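Local coordinates for protein aspartate aminotransferase (Giardia lamblia, PDB 3MEB) that probably catalyses the pyridoxal phosphate-dependent transfer of an amino group from L-aspartate to 2-oxoglutarate, giving oxaloacetate and L-glutamate, as a homodimer, at residues Arg119-Ser125 with Gly287-His293; Leu281-Ile286 with His328-Val333; Leu132-Glu137 with Ile161-Phe166. One frame throughout, in Å; residues are numbered along the deposited sequence.

Contacts 1 and 2 share a chain junction: Ile286 leads straight into strand 287-292. Their centres lie about 17 Å apart, and they touch at Gln124, on one face of the sheet, where its NE2 comes 3.3 Å from Ile286 CD1. Helix 127-142 of contact 3 packs on the other face, against Ser125 and Leu289, with Leu289 CD2 3.7 Å from Ile134 CG2; the centres of contacts 1 and 3 are about 16 Å apart. Contacts 2 and 3 do not touch, their nearest atoms being about 9 Å apart. Both reach the cofactor pocket, contact 2 through Arg285 and contact 3 through Leu132, whose side chain is about 4 Å from pyridoxal phosphate. All three also meet the second subunit.

Contact 1: Arg119-Ser125 with Gly287-His293; sequences RIASCQS and GCLHVVH
Strands 120-125 and 287-292 form the antiparallel edge of the mixed seven-stranded sheet in the cofactor-binding domain, the pairs running from Ile120 with Val292 to Ser125 with Gly287. Ala121 and Val291 make a hydrogen-bonded pair, with Ala121 N 2.8 Å from Val291 O, and Cys123 with Leu289 repeats the pattern. The last pair is looser: Ser125 N sits well above the carbonyl plane of Gly287, and the return bond from Gly287 N is weak.

On the face of Ser122 and His290, Ser122 OG meets His290 ND1 at the edge of the imidazole, 2.9 Å away and in the ring plane. Ser122 OG is placed there by lying beside its own backbone N (chi1 -53°). Gln273 at His290 NE2 and Gln104 at Ser122 OG give each group a second partner. Ile120 CG1 lies 4.2 Å from Val292 CG2, and Phe108 of helix 97-108 packs against both.

Beyond Ile120 and Val292, one backbone bond and one side-chain bond tie Arg119 to His293: His293 N gives to Arg119 O, and Arg119 NE to His293 O at 2.9 Å, nearly straight at 163° and in the planes of both the guanidinium and the carbonyl. A bend at chi3 (60°) turns the guanidinium to this carbonyl. Arg119 NH2 holds a water at 2.9 Å that bridges to Val292 O, while Glu117 and Val263 take up other guanidinium hydrogens. Arg119 CA rests over one face of the His293 ring, 4.0 Å from its centroid, a CH-pi contact.

Ala121, Cys123, Leu289 and Val291 lie on the opposite face, Leu289 touching helices 127-142 and 300-319, Cys123 the latter, and Val291 the former and Phe25 of the second subunit. With strand 287-292 alone running against the others, this is the sheet of fold-type I pyridoxal phosphate enzymes.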
# COMPACT_ATOMS: atom_id res chain seq x y z
N ARG A 119 15.71 -21.40 -2.29
CA ARG A 119 16.48 -20.22 -1.86
C ARG A 119 15.70 -18.91 -1.97
O ARG A 119 16.15 -17.91 -1.42
CB ARG A 119 17.76 -20.11 -2.67
CG ARG A 119 18.79 -21.16 -2.30
CD ARG A 119 19.78 -21.31 -3.40
NE ARG A 119 20.48 -20.07 -3.68
CZ ARG A 119 21.31 -19.89 -4.69
NH1 ARG A 119 21.58 -20.87 -5.54
NH2 ARG A 119 21.89 -18.72 -4.83
N ILE A 120 14.54 -18.92 -2.64
CA ILE A 120 13.79 -17.69 -2.90
C ILE A 120 12.62 -17.46 -1.96
O ILE A 120 11.67 -18.28 -1.90
CB ILE A 120 13.24 -17.62 -4.33
CG1 ILE A 120 14.32 -17.85 -5.39
CG2 ILE A 120 12.61 -16.24 -4.59
CD1 ILE A 120 13.71 -18.03 -6.87
N ALA A 121 12.66 -16.33 -1.26
CA ALA A 121 11.60 -15.89 -0.39
C ALA A 121 10.88 -14.73 -1.07
O ALA A 121 11.50 -13.70 -1.29
CB ALA A 121 12.17 -15.45 0.93
N SER A 122 9.60 -14.90 -1.45
CA SER A 122 8.90 -13.92 -2.26
C SER A 122 7.70 -13.42 -1.52
O SER A 122 6.98 -14.21 -0.90
CB SER A 122 8.49 -14.49 -3.61
OG SER A 122 9.59 -15.07 -4.32
N CYS A 123 7.49 -12.12 -1.57
CA CYS A 123 6.30 -11.52 -0.95
C CYS A 123 5.83 -10.36 -1.80
O CYS A 123 6.61 -9.44 -2.09
CB CYS A 123 6.64 -11.03 0.48
SG CYS A 123 5.33 -10.26 1.43
N GLN A 124 4.57 -10.41 -2.21
CA GLN A 124 3.95 -9.30 -2.89
C GLN A 124 4.10 -8.03 -2.09
O GLN A 124 4.01 -8.04 -0.85
CB GLN A 124 2.45 -9.54 -3.11
CG GLN A 124 1.80 -8.50 -3.99
CD GLN A 124 0.38 -8.87 -4.37
OE1 GLN A 124 0.05 -10.05 -4.42
NE2 GLN A 124 -0.47 -7.87 -4.54
N SER A 125 4.33 -6.95 -2.80
CA SER A 125 4.35 -5.65 -2.16
C SER A 125 3.76 -4.59 -3.05
O SER A 125 3.29 -4.90 -4.13
CB SER A 125 5.75 -5.28 -1.67
OG SER A 125 5.67 -4.16 -0.83
N GLY A 287 3.78 -5.13 -7.40
CA GLY A 287 5.17 -5.53 -7.47
C GLY A 287 5.42 -6.68 -6.52
O GLY A 287 4.50 -7.20 -5.90
N CYS A 288 6.69 -7.08 -6.41
CA CYS A 288 7.09 -8.19 -5.56
C CYS A 288 8.48 -7.97 -5.01
O CYS A 288 9.37 -7.47 -5.74
CB CYS A 288 7.07 -9.49 -6.35
SG CYS A 288 7.05 -11.01 -5.35
N LEU A 289 8.65 -8.36 -3.75
CA LEU A 289 9.95 -8.36 -3.05
C LEU A 289 10.47 -9.79 -2.98
O LEU A 289 9.71 -10.72 -2.60
CB LEU A 289 9.81 -7.80 -1.66
CG LEU A 289 11.08 -7.68 -0.81
CD1 LEU A 289 12.19 -6.87 -1.55
CD2 LEU A 289 10.69 -7.02 0.52
N HIS A 290 11.73 -9.98 -3.36
CA HIS A 290 12.40 -11.29 -3.23
C HIS A 290 13.68 -11.17 -2.40
O HIS A 290 14.40 -10.19 -2.55
CB HIS A 290 12.80 -11.84 -4.56
CG HIS A 290 11.72 -11.81 -5.61
ND1 HIS A 290 10.75 -12.78 -5.71
CD2 HIS A 290 11.53 -10.97 -6.65
CE1 HIS A 290 9.98 -12.53 -6.75
NE2 HIS A 290 10.44 -11.44 -7.36
N VAL A 291 13.92 -12.16 -1.54
CA VAL A 291 15.19 -12.35 -0.87
C VAL A 291 15.65 -13.72 -1.35
O VAL A 291 14.91 -14.72 -1.27
CB VAL A 291 15.11 -12.34 0.68
CG1 VAL A 291 16.49 -12.40 1.26
CG2 VAL A 291 14.38 -11.09 1.23
N VAL A 292 16.82 -13.77 -1.96
CA VAL A 292 17.42 -15.06 -2.36
C VAL A 292 18.68 -15.37 -1.53
O VAL A 292 19.75 -14.76 -1.74
CB VAL A 292 17.80 -15.06 -3.83
CG1 VAL A 292 18.18 -16.49 -4.27
CG2 VAL A 292 16.67 -14.48 -4.70
N HIS A 293 18.57 -16.30 -0.57
CA HIS A 293 19.72 -16.65 0.28
C HIS A 293 20.61 -17.67 -0.44
O HIS A 293 20.23 -18.19 -1.51
CB HIS A 293 19.28 -17.14 1.68
CG HIS A 293 18.51 -18.42 1.69
ND1 HIS A 293 19.12 -19.66 1.73
CD2 HIS A 293 17.17 -18.65 1.67
CE1 HIS A 293 18.19 -20.60 1.75
NE2 HIS A 293 17.00 -20.02 1.72
O HOH W 1 21.77 -16.12 -3.51

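Contact 2: Leu281-Ile286 with His328-Val333; sequences LYGERI and HGAYIV. With SO4 (sulfate ion), chain E.
One water is gripped from both sides of the contact: it donates to Glu284 O, 2.7 Å away, and accepts from Gly329 N at 2.8 Å. Gly329 has no side chain, which lets the loop lie directly on the helix, with Ile286 CB 3.8 Å from Gly329 CA. Ile286 CG1, anti to its own N (chi1 -176°), runs on over the peptide of Gly329 and Ala330, and CD1 ends 3.9 Å from Ala330 CB. Leu281 forks over the next turn: its CD1 meets Val333 CG2 at 3.8 Å, and CD2 reaches Ile332 CD1.

The carboxylate of Glu284 sits at the CD2 edge of the His328 ring, planes 36° apart, without a bond between them. Lys88 of the second subunit pairs with Glu284, and Glu76 takes His328 NE2. On the far side of the loop, Arg285 NH1 spans Tyr282 O and sulfate O3, each 2.8 Å away, and NH2 bonds O4, so both ends of the guanidinium hold the sulfate. This ion, probably from the crystallisation liquor, also bonds Ser127, Thr129, Ser274, Ser276 and Tyr90 of the second subunit, consistent with the cofactor's phosphate site.

The loop is thus wedged between helix 327-337 and the pocket, with helices 70-81 and 97-108 also packing on the contact.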
# COMPACT_ATOMS: atom_id res chain seq x y z
N LEU A 281 1.08 -1.01 -15.38
CA LEU A 281 0.11 -1.07 -14.29
C LEU A 281 0.42 -0.03 -13.20
O LEU A 281 0.09 -0.25 -12.05
CB LEU A 281 0.02 -2.49 -13.70
CG LEU A 281 -0.32 -3.58 -14.72
CD1 LEU A 281 -0.23 -4.95 -14.07
CD2 LEU A 281 -1.70 -3.36 -15.32
N TYR A 282 1.07 1.06 -13.61
CA TYR A 282 1.42 2.20 -12.74
C TYR A 282 0.53 2.38 -11.50
O TYR A 282 0.99 2.23 -10.36
CB TYR A 282 1.39 3.51 -13.55
CG TYR A 282 2.23 3.45 -14.82
CD1 TYR A 282 3.58 3.75 -14.78
CD2 TYR A 282 1.66 3.06 -16.04
CE1 TYR A 282 4.35 3.68 -15.90
CE2 TYR A 282 2.44 2.98 -17.17
CZ TYR A 282 3.80 3.29 -17.08
OH TYR A 282 4.60 3.20 -18.18
N GLY A 283 -0.73 2.73 -11.74
CA GLY A 283 -1.69 2.97 -10.66
C GLY A 283 -2.26 1.79 -9.86
O GLY A 283 -2.76 2.02 -8.77
N GLU A 284 -2.18 0.56 -10.37
CA GLU A 284 -2.61 -0.63 -9.62
C GLU A 284 -1.72 -0.93 -8.41
O GLU A 284 -2.15 -1.61 -7.48
CB GLU A 284 -2.66 -1.90 -10.49
CG GLU A 284 -3.49 -1.75 -11.76
CD GLU A 284 -4.97 -1.69 -11.53
OE1 GLU A 284 -5.42 -1.78 -10.38
OE2 GLU A 284 -5.71 -1.58 -12.53
N ARG A 285 -0.48 -0.43 -8.44
CA ARG A 285 0.50 -0.61 -7.35
C ARG A 285 0.87 -2.09 -7.09
O ARG A 285 0.64 -2.65 -5.99
CB ARG A 285 -0.00 0.04 -6.05
CG ARG A 285 -0.59 1.44 -6.19
CD ARG A 285 0.31 2.44 -6.93
NE ARG A 285 1.59 2.62 -6.29
CZ ARG A 285 2.77 2.54 -6.91
NH1 ARG A 285 2.81 2.28 -8.21
NH2 ARG A 285 3.90 2.72 -6.24
N ILE A 286 1.47 -2.70 -8.09
CA ILE A 286 1.71 -4.13 -8.09
C ILE A 286 3.18 -4.40 -8.35
O ILE A 286 3.78 -3.92 -9.33
CB ILE A 286 0.79 -4.94 -9.06
CG1 ILE A 286 1.05 -6.45 -8.91
CG2 ILE A 286 0.94 -4.52 -10.58
CD1 ILE A 286 0.79 -7.03 -7.50
N HIS A 328 -5.79 -6.35 -7.51
CA HIS A 328 -6.18 -6.19 -8.92
C HIS A 328 -5.02 -6.33 -9.88
O HIS A 328 -5.11 -7.06 -10.89
CB HIS A 328 -6.92 -4.89 -9.19
CG HIS A 328 -7.70 -4.93 -10.47
ND1 HIS A 328 -8.86 -5.64 -10.58
CD2 HIS A 328 -7.45 -4.42 -11.69
CE1 HIS A 328 -9.32 -5.56 -11.82
NE2 HIS A 328 -8.47 -4.83 -12.53
N GLY A 329 -3.90 -5.69 -9.55
CA GLY A 329 -2.71 -5.84 -10.37
C GLY A 329 -2.15 -7.25 -10.33
O GLY A 329 -1.56 -7.72 -11.32
N ALA A 330 -2.24 -7.89 -9.17
CA ALA A 330 -1.77 -9.29 -9.00
C ALA A 330 -2.53 -10.25 -9.92
O ALA A 330 -1.94 -11.15 -10.54
CB ALA A 330 -1.95 -9.76 -7.55
N TYR A 331 -3.83 -10.08 -9.97
CA TYR A 331 -4.69 -10.82 -10.91
C TYR A 331 -4.26 -10.61 -12.37
O TYR A 331 -4.07 -11.57 -13.15
CB TYR A 331 -6.15 -10.37 -10.71
CG TYR A 331 -6.93 -10.92 -9.51
CD1 TYR A 331 -6.63 -12.15 -8.93
CD2 TYR A 331 -8.05 -10.23 -9.02
CE1 TYR A 331 -7.41 -12.66 -7.86
CE2 TYR A 331 -8.80 -10.71 -7.97
CZ TYR A 331 -8.49 -11.92 -7.38
OH TYR A 331 -9.30 -12.37 -6.35
N ILE A 332 -4.02 -9.35 -12.75
CA ILE A 332 -3.62 -9.10 -14.15
C ILE A 332 -2.31 -9.84 -14.48
O ILE A 332 -2.24 -10.56 -15.48
CB ILE A 332 -3.53 -7.59 -14.46
CG1 ILE A 332 -4.95 -6.97 -14.30
CG2 ILE A 332 -2.95 -7.30 -15.89
CD1 ILE A 332 -4.94 -5.43 -14.34
N VAL A 333 -1.29 -9.67 -13.64
CA VAL A 333 0.01 -10.27 -13.89
C VAL A 333 -0.04 -11.79 -13.96
O VAL A 333 0.53 -12.41 -14.89
CB VAL A 333 1.04 -9.81 -12.84
CG1 VAL A 333 2.37 -10.56 -12.98
CG2 VAL A 333 1.22 -8.32 -12.92
S SO4 E . 6.68 2.20 -8.56
O1 SO4 E . 7.45 1.02 -8.86
O2 SO4 E . 7.44 3.33 -9.05
O3 SO4 E . 5.41 2.19 -9.28
O4 SO4 E . 6.52 2.36 -7.13
O HOH W 2 -2.53 -4.32 -7.56

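Contact 3: Leu132-Glu137 with Ile161-Phe166; sequences LHIGFE and IYDKVF
Phe136 is a knob in the hole formed by Ile161, Tyr162, Val165 and Phe166, the core of an apolar contact between helices 127-142 and 157-166, whose local axes come within 9.4 Å and run 40° apart. Its CD2 lies 3.6 Å from Ile161 CG2, oblique to the ring, while the backbone of Tyr162 meets the ring edge; its CB leans on Phe166 CE2 at 4.0 Å. Leu132 and Ile161 cross at about a right angle and touch methyl to methyl, CD1 to CD1 at 3.7 Å. Val165 straddles the neighbouring turn: CG1, anti to its backbone N (chi1 173°), lies 3.4 Å from Glu137 CA, and CG2 reaches His133 ND1 at 3.6 Å.

Helix 157-166 belongs to the beta-alpha-beta crossover joining the adjacent parallel strands 148-151 and 174-176, and helix 127-142 starts at the pocket with Ser127, Gly128 and Thr129. Phe148 and Phe239 of the sheet meet Phe136 edge-to-face.

The polar contacts run through water and across the dimer. A water in the plane of the His133 ring sits 2.8 Å from ND1 and also close to Ile161 O, at a distance too short to trust. His133 NE2 binds Lys164 of the second subunit, and that lysine also forms a salt bridge with Glu137, which Gln317 holds from within the chain.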
# COMPACT_ATOMS: atom_id res chain seq x y z
N LEU A 132 10.73 -1.66 -2.01
CA LEU A 132 11.93 -1.04 -1.42
C LEU A 132 11.73 -0.72 0.03
O LEU A 132 12.61 -0.96 0.83
CB LEU A 132 12.29 0.27 -2.15
CG LEU A 132 12.71 0.16 -3.63
CD1 LEU A 132 12.46 1.47 -4.38
CD2 LEU A 132 14.22 -0.33 -3.76
N HIS A 133 10.61 -0.08 0.36
CA HIS A 133 10.30 0.17 1.75
C HIS A 133 10.46 -1.09 2.62
O HIS A 133 11.22 -1.07 3.60
CB HIS A 133 8.91 0.79 1.94
CG HIS A 133 8.50 0.89 3.37
ND1 HIS A 133 9.10 1.76 4.26
CD2 HIS A 133 7.56 0.21 4.07
CE1 HIS A 133 8.56 1.60 5.45
NE2 HIS A 133 7.63 0.66 5.37
N ILE A 134 9.74 -2.14 2.27
CA ILE A 134 9.70 -3.36 3.08
C ILE A 134 11.06 -4.06 3.09
O ILE A 134 11.50 -4.58 4.14
CB ILE A 134 8.58 -4.34 2.63
CG1 ILE A 134 7.21 -3.72 2.91
CG2 ILE A 134 8.70 -5.71 3.35
CD1 ILE A 134 6.89 -3.55 4.42
N GLY A 135 11.75 -4.02 1.95
CA GLY A 135 13.06 -4.64 1.84
C GLY A 135 14.14 -3.86 2.60
O GLY A 135 14.95 -4.46 3.33
N PHE A 136 14.10 -2.53 2.52
CA PHE A 136 14.99 -1.68 3.35
C PHE A 136 14.79 -1.95 4.86
O PHE A 136 15.76 -2.12 5.64
CB PHE A 136 14.74 -0.20 3.06
CG PHE A 136 15.32 0.30 1.76
CD1 PHE A 136 15.70 -0.57 0.74
CD2 PHE A 136 15.44 1.67 1.54
CE1 PHE A 136 16.19 -0.07 -0.47
CE2 PHE A 136 15.92 2.15 0.34
CZ PHE A 136 16.29 1.29 -0.66
N GLU A 137 13.53 -1.95 5.29
CA GLU A 137 13.20 -2.21 6.67
C GLU A 137 13.57 -3.64 7.06
O GLU A 137 14.07 -3.88 8.16
CB GLU A 137 11.71 -1.97 6.93
CG GLU A 137 11.25 -2.33 8.33
CD GLU A 137 9.75 -2.18 8.51
OE1 GLU A 137 8.96 -2.66 7.64
OE2 GLU A 137 9.36 -1.63 9.55
N ILE A 161 12.84 6.99 0.85
CA ILE A 161 12.49 5.65 1.28
C ILE A 161 13.49 5.28 2.35
O ILE A 161 13.12 4.81 3.43
CB ILE A 161 12.53 4.64 0.14
CG1 ILE A 161 11.49 5.01 -0.94
CG2 ILE A 161 12.26 3.23 0.68
CD1 ILE A 161 11.77 4.47 -2.33
N TYR A 162 14.77 5.53 2.05
CA TYR A 162 15.83 5.29 3.02
C TYR A 162 15.64 6.10 4.30
O TYR A 162 15.77 5.56 5.41
CB TYR A 162 17.21 5.58 2.41
CG TYR A 162 18.33 5.24 3.34
CD1 TYR A 162 18.74 6.14 4.30
CD2 TYR A 162 19.00 4.00 3.27
CE1 TYR A 162 19.77 5.85 5.20
CE2 TYR A 162 20.04 3.71 4.15
CZ TYR A 162 20.41 4.64 5.12
OH TYR A 162 21.45 4.42 6.02
N ASP A 163 15.32 7.40 4.18
CA ASP A 163 15.22 8.21 5.38
C ASP A 163 14.12 7.71 6.30
O ASP A 163 14.29 7.68 7.52
CB ASP A 163 14.94 9.66 5.03
CG ASP A 163 14.86 10.53 6.26
OD1 ASP A 163 15.75 10.46 7.15
OD2 ASP A 163 13.91 11.33 6.31
N LYS A 164 12.99 7.31 5.75
CA LYS A 164 11.92 6.90 6.66
C LYS A 164 12.28 5.60 7.43
O LYS A 164 11.85 5.45 8.58
CB LYS A 164 10.58 6.76 5.90
CG LYS A 164 9.46 6.06 6.72
CD LYS A 164 8.06 6.22 6.09
CE LYS A 164 7.03 5.36 6.84
NZ LYS A 164 5.62 5.65 6.43
N VAL A 165 13.07 4.68 6.82
CA VAL A 165 13.44 3.42 7.50
C VAL A 165 14.64 3.62 8.45
O VAL A 165 14.62 3.17 9.58
CB VAL A 165 13.69 2.26 6.51
CG1 VAL A 165 14.24 0.98 7.22
CG2 VAL A 165 12.37 1.93 5.73
N PHE A 166 15.67 4.31 7.99
CA PHE A 166 16.98 4.28 8.67
C PHE A 166 17.18 5.53 9.49
O PHE A 166 17.90 5.49 10.48
CB PHE A 166 18.12 4.20 7.68
CG PHE A 166 18.29 2.86 7.01
CD1 PHE A 166 19.24 1.95 7.47
CD2 PHE A 166 17.53 2.52 5.91
CE1 PHE A 166 19.42 0.72 6.85
CE2 PHE A 166 17.70 1.31 5.27
CZ PHE A 166 18.64 0.40 5.74
O HOH W 3 10.73 4.00 3.70